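Local coordinates for uncharacterized protein, DUF633, LMOf2365_1472 (Listeria monocytogenes str. 4b F2365, PDB 3GNL) that is uncharacterised but probably methylates N1 of adenine 22 in tRNA, with S-adenosylmethionine as the methyl donor, at residues A[17-22]-A[42-47]; A[53-58]-A[76-81]; A[95-100]-A[122-127]; A[139-144]-A[161-166]; A[202-207]-A[219-224]. One frame throughout, in Å; residues are numbered along the deposited sequence.

Contact 1 (A[17-22]-A[42-47])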
# COMPACT_ATOMS: atom_id res chain seq x y z
N SER A 17 -10.52 -1.21 -7.64
CA SER A 17 -11.81 -1.79 -7.22
C SER A 17 -12.33 -1.13 -5.94
O SER A 17 -13.50 -1.30 -5.59
CB SER A 17 -11.71 -3.31 -7.01
OG SER A 17 -11.10 -3.60 -5.79
N TYR A 18 -11.47 -0.42 -5.22
CA TYR A 18 -11.83 0.28 -3.99
C TYR A 18 -12.27 1.71 -4.23
O TYR A 18 -12.59 2.41 -3.29
CB TYR A 18 -10.69 0.21 -2.99
CG TYR A 18 -10.43 -1.22 -2.52
CD1 TYR A 18 -11.39 -1.90 -1.75
CD2 TYR A 18 -9.24 -1.86 -2.83
CE1 TYR A 18 -11.17 -3.22 -1.31
CE2 TYR A 18 -8.98 -3.19 -2.38
CZ TYR A 18 -9.95 -3.84 -1.61
OH TYR A 18 -9.71 -5.14 -1.17
N ILE A 19 -12.32 2.11 -5.50
CA ILE A 19 -12.83 3.46 -5.86
C ILE A 19 -14.23 3.19 -6.39
O ILE A 19 -14.38 2.52 -7.37
CB ILE A 19 -11.98 4.09 -6.99
CG1 ILE A 19 -10.54 4.30 -6.50
CG2 ILE A 19 -12.59 5.42 -7.46
CD1 ILE A 19 -9.51 4.66 -7.60
N THR A 20 -15.27 3.68 -5.69
CA THR A 20 -16.62 3.18 -5.96
C THR A 20 -17.71 4.24 -6.05
O THR A 20 -18.81 3.94 -6.53
CB THR A 20 -17.06 2.15 -4.83
OG1 THR A 20 -16.98 2.79 -3.56
CG2 THR A 20 -16.16 0.91 -4.85
N LYS A 21 -17.44 5.42 -5.56
CA LYS A 21 -18.53 6.37 -5.27
C LYS A 21 -18.48 7.62 -6.14
O LYS A 21 -18.80 8.73 -5.67
CB LYS A 21 -18.49 6.75 -3.80
CG LYS A 21 -18.68 5.57 -2.84
CD LYS A 21 -18.00 5.86 -1.51
CE LYS A 21 -18.60 7.08 -0.82
NZ LYS A 21 -17.71 7.61 0.23
N ASN A 22 -18.04 7.47 -7.39
CA ASN A 22 -17.89 8.63 -8.28
C ASN A 22 -17.08 9.75 -7.55
O ASN A 22 -17.49 10.90 -7.45
CB ASN A 22 -19.28 9.12 -8.75
CG ASN A 22 -19.20 10.13 -9.91
OD1 ASN A 22 -19.80 11.20 -9.83
ND2 ASN A 22 -18.49 9.77 -10.98
N ASN A 42 -14.86 4.49 -16.41
CA ASN A 42 -15.91 3.59 -15.98
C ASN A 42 -16.85 4.24 -14.96
O ASN A 42 -17.78 3.58 -14.49
CB ASN A 42 -15.34 2.23 -15.55
CG ASN A 42 -14.65 2.27 -14.19
OD1 ASN A 42 -14.71 3.25 -13.42
ND2 ASN A 42 -14.00 1.13 -13.86
N GLN A 43 -16.63 5.54 -14.70
CA GLN A 43 -17.42 6.45 -13.87
C GLN A 43 -17.30 6.31 -12.38
O GLN A 43 -17.94 7.01 -11.61
CB GLN A 43 -18.89 6.50 -14.29
CG GLN A 43 -19.05 6.86 -15.73
CD GLN A 43 -20.50 6.87 -16.11
OE1 GLN A 43 -21.25 7.77 -15.69
NE2 GLN A 43 -20.92 5.85 -16.85
N THR A 44 -16.43 5.42 -11.95
CA THR A 44 -16.23 5.27 -10.55
C THR A 44 -15.49 6.48 -9.98
O THR A 44 -15.56 6.71 -8.81
CB THR A 44 -15.49 3.95 -10.16
OG1 THR A 44 -14.21 3.96 -10.81
CG2 THR A 44 -16.27 2.68 -10.57
N ALA A 45 -14.75 7.26 -10.80
CA ALA A 45 -14.20 8.55 -10.35
C ALA A 45 -14.69 9.70 -11.26
O ALA A 45 -14.83 9.51 -12.45
CB ALA A 45 -12.66 8.54 -10.37
N SER A 46 -14.91 10.87 -10.68
CA SER A 46 -15.41 12.02 -11.44
C SER A 46 -14.31 12.99 -11.85
O SER A 46 -14.50 13.81 -12.76
CB SER A 46 -16.51 12.74 -10.66
OG SER A 46 -16.02 13.19 -9.41
N PHE A 47 -13.15 12.88 -11.18
CA PHE A 47 -12.03 13.77 -11.38
C PHE A 47 -10.82 13.04 -10.81
O PHE A 47 -10.98 12.32 -9.82
CB PHE A 47 -12.25 15.10 -10.66
CG PHE A 47 -11.04 15.97 -10.63
CD1 PHE A 47 -10.64 16.67 -11.76
CD2 PHE A 47 -10.26 16.07 -9.47
CE1 PHE A 47 -9.47 17.48 -11.72
CE2 PHE A 47 -9.12 16.86 -9.43
CZ PHE A 47 -8.72 17.57 -10.54
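The loops that lead into the neighbouring parallel strands 23-28 and 45-52 of a Rossmann-like sheet come together where Ile19 and Asn22 meet Gln43, Thr44 and Ser46. Asn22 makes the main polar link. Its CG is anti to the backbone N (chi1 -168°), and from there Asn22 ND2 gives a hydrogen bond to Gln43 O at 2.9 Å. The bond is moderately bent, and the donor stands 30° from the plane of that carbonyl. The same amide lies against Ser46, with Asn22 ND2 3.6 Å from Ser46 CB. The apolar touch is between Ile19 CG2 and Ala45 CB, at 4.3 Å. Separately, the Ile19 carbonyl approaches Thr44, with Ile19 O 3.3 Å from Thr44 CB. Thr44 is held in turn from its own segment. Thr44 OG1 donates to Asn42 OD1 at 2.8 Å in the carbonyl plane, on a lone pair, while Thr44 N donates to the same oxygen at 3.1 Å and closes an Asx turn just after helix 34-41. Glu23 ties the two loops further, accepting from the backbone N of Thr20 and Lys21 through its carboxylate and pairing by its backbone with Thr44 and Ser46. These helix-to-strand loops lie at the N-terminal ends of the strands of the Rossmann-like sheet, opposite the end where class I methyltransferases usually hold their cofactor.

Contact 2 (A[53-58]-A[76-81])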
# COMPACT_ATOMS: atom_id res chain seq x y z
N VAL A 53 6.78 12.67 -10.05
CA VAL A 53 7.88 13.47 -9.52
C VAL A 53 8.96 13.82 -10.55
O VAL A 53 9.60 14.86 -10.42
CB VAL A 53 8.40 12.91 -8.17
CG1 VAL A 53 9.08 11.58 -8.37
CG2 VAL A 53 9.37 13.89 -7.51
N VAL A 54 9.13 13.03 -11.60
CA VAL A 54 10.18 13.28 -12.60
C VAL A 54 9.69 13.19 -14.07
O VAL A 54 8.58 12.69 -14.33
CB VAL A 54 11.41 12.38 -12.35
CG1 VAL A 54 12.04 12.74 -11.00
CG2 VAL A 54 11.02 10.89 -12.41
N ASP A 55 10.52 13.60 -15.03
CA ASP A 55 10.09 13.76 -16.45
C ASP A 55 9.49 12.63 -17.25
O ASP A 55 8.43 12.85 -17.90
CB ASP A 55 11.20 14.46 -17.28
CG ASP A 55 11.20 15.95 -17.07
OD1 ASP A 55 10.23 16.40 -16.46
OD2 ASP A 55 12.13 16.68 -17.50
N GLY A 56 10.16 11.49 -17.29
CA GLY A 56 9.73 10.34 -18.06
C GLY A 56 8.30 10.02 -17.68
O GLY A 56 7.41 10.14 -18.50
N PRO A 57 8.07 9.70 -16.40
CA PRO A 57 6.67 9.38 -15.99
C PRO A 57 5.68 10.55 -16.08
O PRO A 57 4.47 10.35 -16.32
CB PRO A 57 6.84 8.91 -14.55
CG PRO A 57 8.28 8.35 -14.51
CD PRO A 57 9.03 9.37 -15.33
N PHE A 58 6.09 11.78 -15.90
CA PHE A 58 5.17 12.90 -16.03
C PHE A 58 4.71 12.92 -17.50
O PHE A 58 3.49 12.97 -17.77
CB PHE A 58 5.87 14.22 -15.63
CG PHE A 58 5.05 15.45 -15.87
CD1 PHE A 58 3.90 15.68 -15.17
CD2 PHE A 58 5.50 16.43 -16.77
CE1 PHE A 58 3.12 16.79 -15.36
CE2 PHE A 58 4.72 17.58 -16.98
CZ PHE A 58 3.52 17.76 -16.28
N VAL A 76 -2.76 16.14 -14.83
CA VAL A 76 -1.46 15.55 -14.57
C VAL A 76 -0.57 16.63 -14.03
O VAL A 76 -0.39 17.69 -14.65
CB VAL A 76 -0.85 14.89 -15.81
CG1 VAL A 76 0.50 14.21 -15.48
CG2 VAL A 76 -1.85 13.90 -16.42
N ARG A 77 -0.01 16.38 -12.85
CA ARG A 77 0.81 17.36 -12.17
C ARG A 77 2.17 16.83 -11.72
O ARG A 77 2.28 15.68 -11.24
CB ARG A 77 0.06 17.86 -10.95
CG ARG A 77 -1.25 18.59 -11.30
CD ARG A 77 -1.94 19.11 -10.07
NE ARG A 77 -3.33 19.51 -10.34
CZ ARG A 77 -4.19 19.94 -9.42
NH1 ARG A 77 -3.86 20.00 -8.12
NH2 ARG A 77 -5.44 20.28 -9.77
N LYS A 78 3.21 17.64 -11.90
CA LYS A 78 4.56 17.34 -11.41
C LYS A 78 4.75 17.86 -9.99
O LYS A 78 4.52 19.04 -9.70
CB LYS A 78 5.61 17.90 -12.36
CG LYS A 78 7.05 17.59 -11.91
CD LYS A 78 7.91 17.00 -13.03
CE LYS A 78 8.42 18.06 -14.00
NZ LYS A 78 9.58 17.60 -14.84
N GLY A 79 5.19 16.96 -9.10
CA GLY A 79 5.41 17.30 -7.71
C GLY A 79 5.88 16.10 -6.92
O GLY A 79 5.64 14.93 -7.31
N ASN A 80 6.54 16.39 -5.80
CA ASN A 80 6.95 15.38 -4.84
C ASN A 80 5.80 15.00 -3.90
O ASN A 80 5.28 15.82 -3.16
CB ASN A 80 8.12 15.95 -4.03
CG ASN A 80 8.87 14.88 -3.26
OD1 ASN A 80 8.75 13.69 -3.54
ND2 ASN A 80 9.67 15.33 -2.28
N GLY A 81 5.35 13.75 -3.96
CA GLY A 81 4.36 13.29 -3.00
C GLY A 81 3.03 14.03 -3.08
O GLY A 81 2.48 14.18 -4.16
O HOH W 1 11.45 16.42 -12.43
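Phe58, on the first turn of helix 55-67, turns its ring against strand 74-78, closing the beta-alpha-beta unit in which that helix links strands 45-52 and 74-78. Lys78 covers one face: Lys78 CB stands 4.1 Å from the centroid of the Phe58 ring, 17° off the normal, a CH-pi contact. Val76 comes to the same side of the strand but approaches the ring obliquely, Val76 CG1 lying 3.7 Å from Phe58 CE1. Between these two, Arg77 points away from the helix and forms a salt bridge with Asp89. Lys78 CG is anti to the backbone N (chi1 -179°); the chain then bends at chi2 and chi3 and passes Val53 O, with Lys78 CD 3.8 Å from it. Its ammonium ends beside the carboxylate of Asp55 as a salt bridge, although the modelled separation is too short for either position to be trusted. Val54 is the N-cap of the helix, and Phe58 N donates to Val54 O. Where strand 74-78 gives way to loop, the backbones meet directly. There Val53 CA sends a CA-H...O contact to Gly79 O at 3.5 Å, and Val53 CG2 rests 3.9 Å from Asn80 CA.

Contact 3 (A[95-100]-A[122-127])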
# COMPACT_ATOMS: atom_id res chain seq x y z
N VAL A 95 -4.74 7.54 -3.73
CA VAL A 95 -4.12 6.24 -4.06
C VAL A 95 -2.63 6.42 -4.05
O VAL A 95 -2.12 7.35 -4.65
CB VAL A 95 -4.53 5.76 -5.46
CG1 VAL A 95 -3.89 4.44 -5.86
CG2 VAL A 95 -6.06 5.65 -5.58
N ILE A 96 -1.90 5.56 -3.32
CA ILE A 96 -0.41 5.56 -3.39
C ILE A 96 -0.02 4.08 -3.54
O ILE A 96 -0.17 3.30 -2.57
CB ILE A 96 0.27 6.19 -2.13
CG1 ILE A 96 -0.45 7.49 -1.73
CG2 ILE A 96 1.77 6.45 -2.42
CD1 ILE A 96 0.08 8.12 -0.45
N ALA A 97 0.44 3.72 -4.73
CA ALA A 97 0.75 2.33 -5.09
C ALA A 97 2.16 2.23 -5.68
O ALA A 97 2.70 3.22 -6.16
CB ALA A 97 -0.28 1.79 -6.09
N GLY A 98 2.75 1.03 -5.58
CA GLY A 98 3.99 0.72 -6.30
C GLY A 98 5.22 1.38 -5.72
O GLY A 98 6.14 1.69 -6.45
N MSE A 99 5.21 1.59 -4.41
CA MSE A 99 6.35 2.23 -3.73
C MSE A 99 6.57 1.47 -2.44
O MSE A 99 5.66 0.84 -1.92
CB MSE A 99 5.98 3.66 -3.32
CG MSE A 99 5.80 4.57 -4.46
SE MSE A 99 5.50 6.33 -3.73
CE MSE A 99 4.21 6.93 -5.09
N GLY A 100 7.75 1.63 -1.85
CA GLY A 100 7.97 1.00 -0.55
C GLY A 100 7.14 1.64 0.55
O GLY A 100 6.87 2.85 0.51
N ILE A 122 -6.10 4.48 -0.38
CA ILE A 122 -5.90 3.13 -0.92
C ILE A 122 -4.39 2.98 -1.16
O ILE A 122 -3.79 3.70 -2.01
CB ILE A 122 -6.61 2.91 -2.24
CG1 ILE A 122 -8.13 3.14 -2.06
CG2 ILE A 122 -6.36 1.49 -2.71
CD1 ILE A 122 -8.88 3.40 -3.40
N LEU A 123 -3.73 2.14 -0.34
CA LEU A 123 -2.25 2.13 -0.36
C LEU A 123 -1.80 0.74 -0.77
O LEU A 123 -2.38 -0.27 -0.33
CB LEU A 123 -1.70 2.47 1.04
CG LEU A 123 -2.26 3.73 1.67
CD1 LEU A 123 -1.57 3.88 3.05
CD2 LEU A 123 -2.04 4.95 0.77
N GLN A 124 -0.77 0.69 -1.62
CA GLN A 124 -0.27 -0.61 -2.07
C GLN A 124 1.25 -0.55 -1.94
O GLN A 124 1.93 -0.18 -2.87
CB GLN A 124 -0.75 -0.91 -3.48
CG GLN A 124 -0.34 -2.34 -3.96
CD GLN A 124 1.03 -2.33 -4.59
OE1 GLN A 124 1.26 -1.60 -5.53
NE2 GLN A 124 1.96 -3.12 -4.02
N PRO A 125 1.77 -0.94 -0.77
CA PRO A 125 3.24 -0.92 -0.56
C PRO A 125 3.91 -2.20 -1.08
O PRO A 125 3.35 -3.29 -0.94
CB PRO A 125 3.37 -0.86 0.95
CG PRO A 125 2.16 -1.66 1.46
CD PRO A 125 1.05 -1.31 0.45
N ASN A 126 5.07 -2.02 -1.67
CA ASN A 126 5.84 -3.12 -2.26
C ASN A 126 6.75 -3.79 -1.23
O ASN A 126 7.34 -4.82 -1.52
CB ASN A 126 6.68 -2.60 -3.41
CG ASN A 126 5.87 -2.33 -4.67
OD1 ASN A 126 4.70 -2.73 -4.78
ND2 ASN A 126 6.47 -1.65 -5.60
N ILE A 127 6.90 -3.17 -0.07
CA ILE A 127 7.78 -3.66 1.03
C ILE A 127 7.28 -3.00 2.29
O ILE A 127 6.70 -1.90 2.23
CB ILE A 127 9.31 -3.32 0.75
CG1 ILE A 127 10.29 -3.97 1.75
CG2 ILE A 127 9.58 -1.83 0.69
CD1 ILE A 127 11.82 -3.73 1.36
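Gln124 OE1 has two donors: Gly98 N, which reaches it across the contact in a weak, bent bond of 3.0 Å, and Arg11 NH1 of helix 10-16, the stronger partner. Gly98 N also donates to Gln124 O at 3.1 Å, nearly along the C=O axis, so that one N-H is shared between the backbone and side chain of a single residue. A bend at chi2 (-87°) brings Gln124 CD back toward Gly98. Its other amide atom, Gln124 NE2, donates to Asn126 OD1 at 2.9 Å, but Asn126 has two conformers and this bond is doubtful. Before the corner at Gly98 the strands run parallel, 8° apart, joined by Ile96 N to Ile122 O at 3.0 Å and Gln124 N to Ile96 O at 2.8 Å. Ile96 and Leu123 lie side by side on the face covered by helix 101-110, with Ile96 CG1 3.9 Å from Leu123 CD2. Beyond Gly98, Asn126 N binds Met99 O, and Ile127 CG2 presses tightly on Gly100 CA at 3.5 Å. Paired parallel strands joined through helix 101-110 form a beta-alpha-beta crossover, and their loop-forming C-terminal ends are where Rossmann-like methyltransferases typically place cofactor and substrate.

Contact 4 (A[139-144]-A[161-166])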
# COMPACT_ATOMS: atom_id res chain seq x y z
N ASN A 139 -1.94 7.68 13.63
CA ASN A 139 -2.75 8.80 13.14
C ASN A 139 -4.26 8.57 13.18
O ASN A 139 -5.03 9.37 12.64
CB ASN A 139 -2.26 9.18 11.76
CG ASN A 139 -0.86 9.73 11.79
OD1 ASN A 139 -0.68 10.93 12.00
ND2 ASN A 139 0.16 8.87 11.61
N ASN A 140 -4.71 7.49 13.81
CA ASN A 140 -6.13 7.15 13.88
C ASN A 140 -6.85 7.11 12.54
O ASN A 140 -7.92 7.71 12.37
CB ASN A 140 -6.90 8.03 14.90
CG ASN A 140 -6.51 7.73 16.36
OD1 ASN A 140 -5.97 6.68 16.66
ND2 ASN A 140 -6.81 8.66 17.25
N TRP A 141 -6.27 6.35 11.61
CA TRP A 141 -6.99 5.89 10.43
C TRP A 141 -7.34 4.42 10.56
O TRP A 141 -6.43 3.57 10.77
CB TRP A 141 -6.18 6.12 9.15
CG TRP A 141 -6.06 7.58 8.74
CD1 TRP A 141 -5.41 8.55 9.41
CD2 TRP A 141 -6.59 8.19 7.56
NE1 TRP A 141 -5.52 9.77 8.73
CE2 TRP A 141 -6.26 9.56 7.60
CE3 TRP A 141 -7.38 7.72 6.50
CZ2 TRP A 141 -6.63 10.45 6.58
CZ3 TRP A 141 -7.77 8.63 5.48
CH2 TRP A 141 -7.39 9.97 5.54
N LEU A 142 -8.60 4.06 10.47
CA LEU A 142 -9.00 2.68 10.48
C LEU A 142 -8.68 1.98 9.16
O LEU A 142 -8.89 2.53 8.08
CB LEU A 142 -10.50 2.58 10.78
CG LEU A 142 -11.20 1.35 11.30
CD1 LEU A 142 -10.56 0.80 12.61
CD2 LEU A 142 -12.65 1.74 11.58
N ILE A 143 -8.19 0.74 9.23
CA ILE A 143 -8.15 -0.11 8.05
C ILE A 143 -9.52 -0.78 7.85
O ILE A 143 -10.05 -1.49 8.74
CB ILE A 143 -7.02 -1.17 8.21
CG1 ILE A 143 -5.69 -0.43 8.32
CG2 ILE A 143 -6.99 -2.17 7.01
CD1 ILE A 143 -4.51 -1.35 8.92
N THR A 144 -10.16 -0.50 6.70
CA THR A 144 -11.48 -1.01 6.43
C THR A 144 -11.56 -2.16 5.46
O THR A 144 -12.50 -2.92 5.49
CB THR A 144 -12.37 0.11 5.90
OG1 THR A 144 -11.75 0.68 4.77
CG2 THR A 144 -12.48 1.20 6.98
N LEU A 161 -8.00 2.64 3.91
CA LEU A 161 -8.13 3.28 5.22
C LEU A 161 -9.15 4.39 5.20
O LEU A 161 -9.39 4.98 4.15
CB LEU A 161 -6.80 3.87 5.67
CG LEU A 161 -5.69 2.81 5.82
CD1 LEU A 161 -4.95 2.76 4.53
CD2 LEU A 161 -4.73 3.12 6.91
N ALA A 162 -9.65 4.77 6.37
CA ALA A 162 -10.57 5.91 6.49
C ALA A 162 -10.26 6.60 7.83
O ALA A 162 -9.84 5.92 8.78
CB ALA A 162 -11.99 5.43 6.45
N PRO A 163 -10.49 7.92 7.95
CA PRO A 163 -10.28 8.58 9.24
C PRO A 163 -11.21 8.02 10.32
O PRO A 163 -12.34 7.61 10.05
CB PRO A 163 -10.64 10.05 8.97
CG PRO A 163 -10.72 10.19 7.55
CD PRO A 163 -11.09 8.85 6.97
N SER A 164 -10.69 7.96 11.54
CA SER A 164 -11.45 7.52 12.69
C SER A 164 -11.36 8.61 13.78
O SER A 164 -10.28 9.10 14.10
CB SER A 164 -10.88 6.20 13.23
OG SER A 164 -11.64 5.74 14.34
N GLU A 165 -12.51 9.01 14.34
CA GLU A 165 -12.42 9.92 15.49
C GLU A 165 -12.06 9.21 16.79
O GLU A 165 -11.57 9.84 17.73
CB GLU A 165 -13.67 10.83 15.62
CG GLU A 165 -15.03 10.17 15.65
CD GLU A 165 -16.10 11.18 16.14
OE1 GLU A 165 -17.02 11.52 15.36
OE2 GLU A 165 -15.95 11.64 17.30
N LYS A 166 -12.28 7.90 16.83
CA LYS A 166 -11.97 7.03 17.96
C LYS A 166 -10.52 6.55 17.82
O LYS A 166 -10.04 6.40 16.67
CB LYS A 166 -12.94 5.85 17.96
CG LYS A 166 -14.32 6.21 18.51
CD LYS A 166 -15.44 5.22 18.12
CE LYS A 166 -15.18 3.74 18.46
NZ LYS A 166 -14.92 3.39 19.92
O HOH W 2 -8.85 10.70 16.34
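Trp141 and Pro163 lie side by side and point the same way, with the proline ring over one face of the indole. Pro163 CG stands 4.0 Å from the centroid of the six-membered ring of Trp141, 16° off the normal, in a CH-pi contact, while Pro163 CD comes 3.6 Å from Trp141 CZ3. The backbone carbon of Leu161 sits at the indole edge, in plane. The Trp135 ring of helix 129-139 also meets the indole. Leu161 and Ile143 extend the apolar centre: they run alongside each other, with Leu161 CD2 3.9 Å from Ile143 CG1, under the cover of helix 129-139. The backbones behind these side chains form the open ends of the beta hairpin 141-151/154-163, whose return strand 154-163, the antiparallel one, inserts between 120-125 and the outermost strand 141-151, as in class I methyltransferases. Leu142 and Ala162 form a hydrogen-bonded pair, with Leu142 N donating to Ala162 O at 2.8 Å and Ala162 N donating back to Leu142 O. Ser164 N to Asn140 O, at 2.9 Å, carries the pairing beyond the strands. Asn140, with positive phi, ends helix 129-139 in a Schellman motif. Its OD1 accepts from Val168 N, and Asn140 ND2 holds a water at 3.0 Å that in turn donates to Ser164 O at 3.1 Å. At the polar edge, Ser164 OG donates to Lys166 O at 2.9 Å.

Contact 5 (A[202-207]-A[219-224])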
# COMPACT_ATOMS: atom_id res chain seq x y z
N ASN A 202 15.42 -21.14 8.54
CA ASN A 202 16.67 -21.55 7.89
C ASN A 202 17.82 -20.61 8.24
O ASN A 202 18.97 -21.05 8.43
CB ASN A 202 16.51 -21.67 6.38
CG ASN A 202 15.56 -22.80 5.95
OD1 ASN A 202 15.28 -23.71 6.72
ND2 ASN A 202 15.09 -22.73 4.72
N ILE A 203 17.54 -19.31 8.33
CA ILE A 203 18.57 -18.34 8.64
C ILE A 203 19.07 -18.61 10.05
O ILE A 203 20.27 -18.53 10.29
CB ILE A 203 18.07 -16.88 8.53
CG1 ILE A 203 17.72 -16.57 7.07
CG2 ILE A 203 19.14 -15.86 9.03
CD1 ILE A 203 16.94 -15.26 6.95
N ILE A 204 18.16 -18.84 10.99
CA ILE A 204 18.63 -19.15 12.36
C ILE A 204 19.60 -20.32 12.37
O ILE A 204 20.65 -20.22 13.04
CB ILE A 204 17.46 -19.45 13.30
CG1 ILE A 204 16.70 -18.15 13.56
CG2 ILE A 204 17.98 -19.98 14.65
CD1 ILE A 204 15.40 -18.35 14.23
N GLN A 205 19.27 -21.37 11.65
CA GLN A 205 20.14 -22.56 11.62
C GLN A 205 21.51 -22.19 11.03
O GLN A 205 22.55 -22.51 11.61
CB GLN A 205 19.45 -23.72 10.91
CG GLN A 205 20.45 -24.84 10.45
CD GLN A 205 20.06 -26.28 10.79
OE1 GLN A 205 20.65 -26.90 11.69
NE2 GLN A 205 19.12 -26.83 10.04
N THR A 206 21.53 -21.42 9.95
CA THR A 206 22.77 -21.01 9.29
C THR A 206 23.65 -20.21 10.26
O THR A 206 24.86 -20.44 10.36
CB THR A 206 22.48 -20.20 8.04
OG1 THR A 206 21.85 -21.07 7.10
CG2 THR A 206 23.74 -19.61 7.46
N ILE A 207 23.05 -19.29 11.01
CA ILE A 207 23.85 -18.48 11.90
C ILE A 207 24.37 -19.30 13.09
O ILE A 207 25.54 -19.15 13.47
CB ILE A 207 23.03 -17.29 12.44
CG1 ILE A 207 22.72 -16.34 11.28
CG2 ILE A 207 23.83 -16.53 13.56
CD1 ILE A 207 21.68 -15.29 11.67
N ALA A 219 21.16 -11.17 18.51
CA ALA A 219 20.02 -10.28 18.50
C ALA A 219 19.20 -10.56 17.24
O ALA A 219 17.97 -10.58 17.29
CB ALA A 219 20.45 -8.83 18.55
N LYS A 220 19.90 -10.80 16.12
CA LYS A 220 19.21 -11.14 14.87
C LYS A 220 18.38 -12.43 15.04
O LYS A 220 17.22 -12.52 14.59
CB LYS A 220 20.23 -11.25 13.71
CG LYS A 220 19.64 -11.48 12.30
CD LYS A 220 20.59 -10.95 11.19
CE LYS A 220 19.80 -10.66 9.88
NZ LYS A 220 20.61 -10.79 8.62
N ILE A 221 18.95 -13.42 15.73
CA ILE A 221 18.27 -14.67 16.01
C ILE A 221 17.02 -14.45 16.86
O ILE A 221 15.96 -14.97 16.56
CB ILE A 221 19.22 -15.72 16.65
CG1 ILE A 221 20.21 -16.23 15.59
CG2 ILE A 221 18.48 -16.89 17.29
CD1 ILE A 221 21.13 -17.34 16.09
N ARG A 222 17.15 -13.68 17.95
CA ARG A 222 15.99 -13.29 18.74
C ARG A 222 14.89 -12.65 17.89
O ARG A 222 13.72 -13.01 18.04
CB ARG A 222 16.41 -12.36 19.88
CG ARG A 222 16.63 -13.10 21.18
CD ARG A 222 17.04 -12.15 22.31
NE ARG A 222 18.48 -11.86 22.26
CZ ARG A 222 19.02 -10.68 21.95
NH1 ARG A 222 18.26 -9.62 21.67
NH2 ARG A 222 20.33 -10.56 21.92
N GLU A 223 15.28 -11.71 17.03
CA GLU A 223 14.31 -11.07 16.13
C GLU A 223 13.63 -12.11 15.22
O GLU A 223 12.41 -12.12 15.09
CB GLU A 223 14.94 -9.96 15.29
CG GLU A 223 13.91 -9.43 14.27
CD GLU A 223 14.20 -8.04 13.72
OE1 GLU A 223 15.26 -7.86 13.07
OE2 GLU A 223 13.33 -7.15 13.89
N LEU A 224 14.41 -12.99 14.61
CA LEU A 224 13.84 -14.02 13.74
C LEU A 224 12.93 -14.98 14.52
O LEU A 224 11.86 -15.40 14.03
CB LEU A 224 14.97 -14.81 13.05
CG LEU A 224 15.78 -14.01 12.04
CD1 LEU A 224 17.07 -14.77 11.75
CD2 LEU A 224 15.00 -13.77 10.76
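No flat group enters the interface that Ile203, Ile204 and Ile207 make with Ile221 and Leu224; the guanidinium of Arg222, which takes no part in the contact, has Ala219 CA of its own helix 3.2 Å above one face, offset toward the rim. The contact itself is an antiparallel helical hairpin, formed by helices 187-208 and 215-235, in keeping with the coiled-coil-like C-terminal part of TrmK proteins. The short segments pass 9.8 Å apart at 158°. Aliphatic branches carry the contact. Ile203 and Leu224 cross at about a right angle, Ile203 CG2 meeting Leu224 CD1 at 3.6 Å. Ile204 slides past Leu224 in the opposite direction, its CD1 reaching Leu224 CB at 3.8 Å, and the other branch, Ile204 CG2, lies 4.1 Å from Ile221 CG2. One turn on, Ile207 CG2 rests 3.8 Å from Ile221 CD1, again with the two chains sliding past each other. In Ile204, CG1 is anti to the carbonyl carbon (chi1 -70°); CG2 is thereby anti to the backbone N, where it meets Ile221. On the outer surface of helix 187-208 the Asn202 carbonyl has two donors: Thr206 N at 3.0 Å from Asn202 O, and Thr206 OG1 at 3.2 Å, standing 36° above the carbonyl plane.

Overall arrangement
Contacts 1 to 4 all reach one seven-stranded mixed sheet, whereas contact 5 lies far off in the C-terminal helical hairpin. Contact 3, whose centre lies about 3 Å from the centre of the chain, is the middle of the set. It touches contact 1 through Ile122 CD1, 3.6 Å from Ile19 CG1, and contact 4 through Leu123 CD1, 3.9 Å from Leu161 CD1; the two touches lie on opposite faces of the sheet, since Ile122 and Leu123 are successive residues of one strand. Contact 2 lies on the parallel side, its centre about 16 Å from that of contact 3. Contact 5 sits about 29 Å from contact 3 and 46 Å from contact 1, centre to centre. Cofactor binding would be expected near the C-terminal strand ends of contacts 2 and 3.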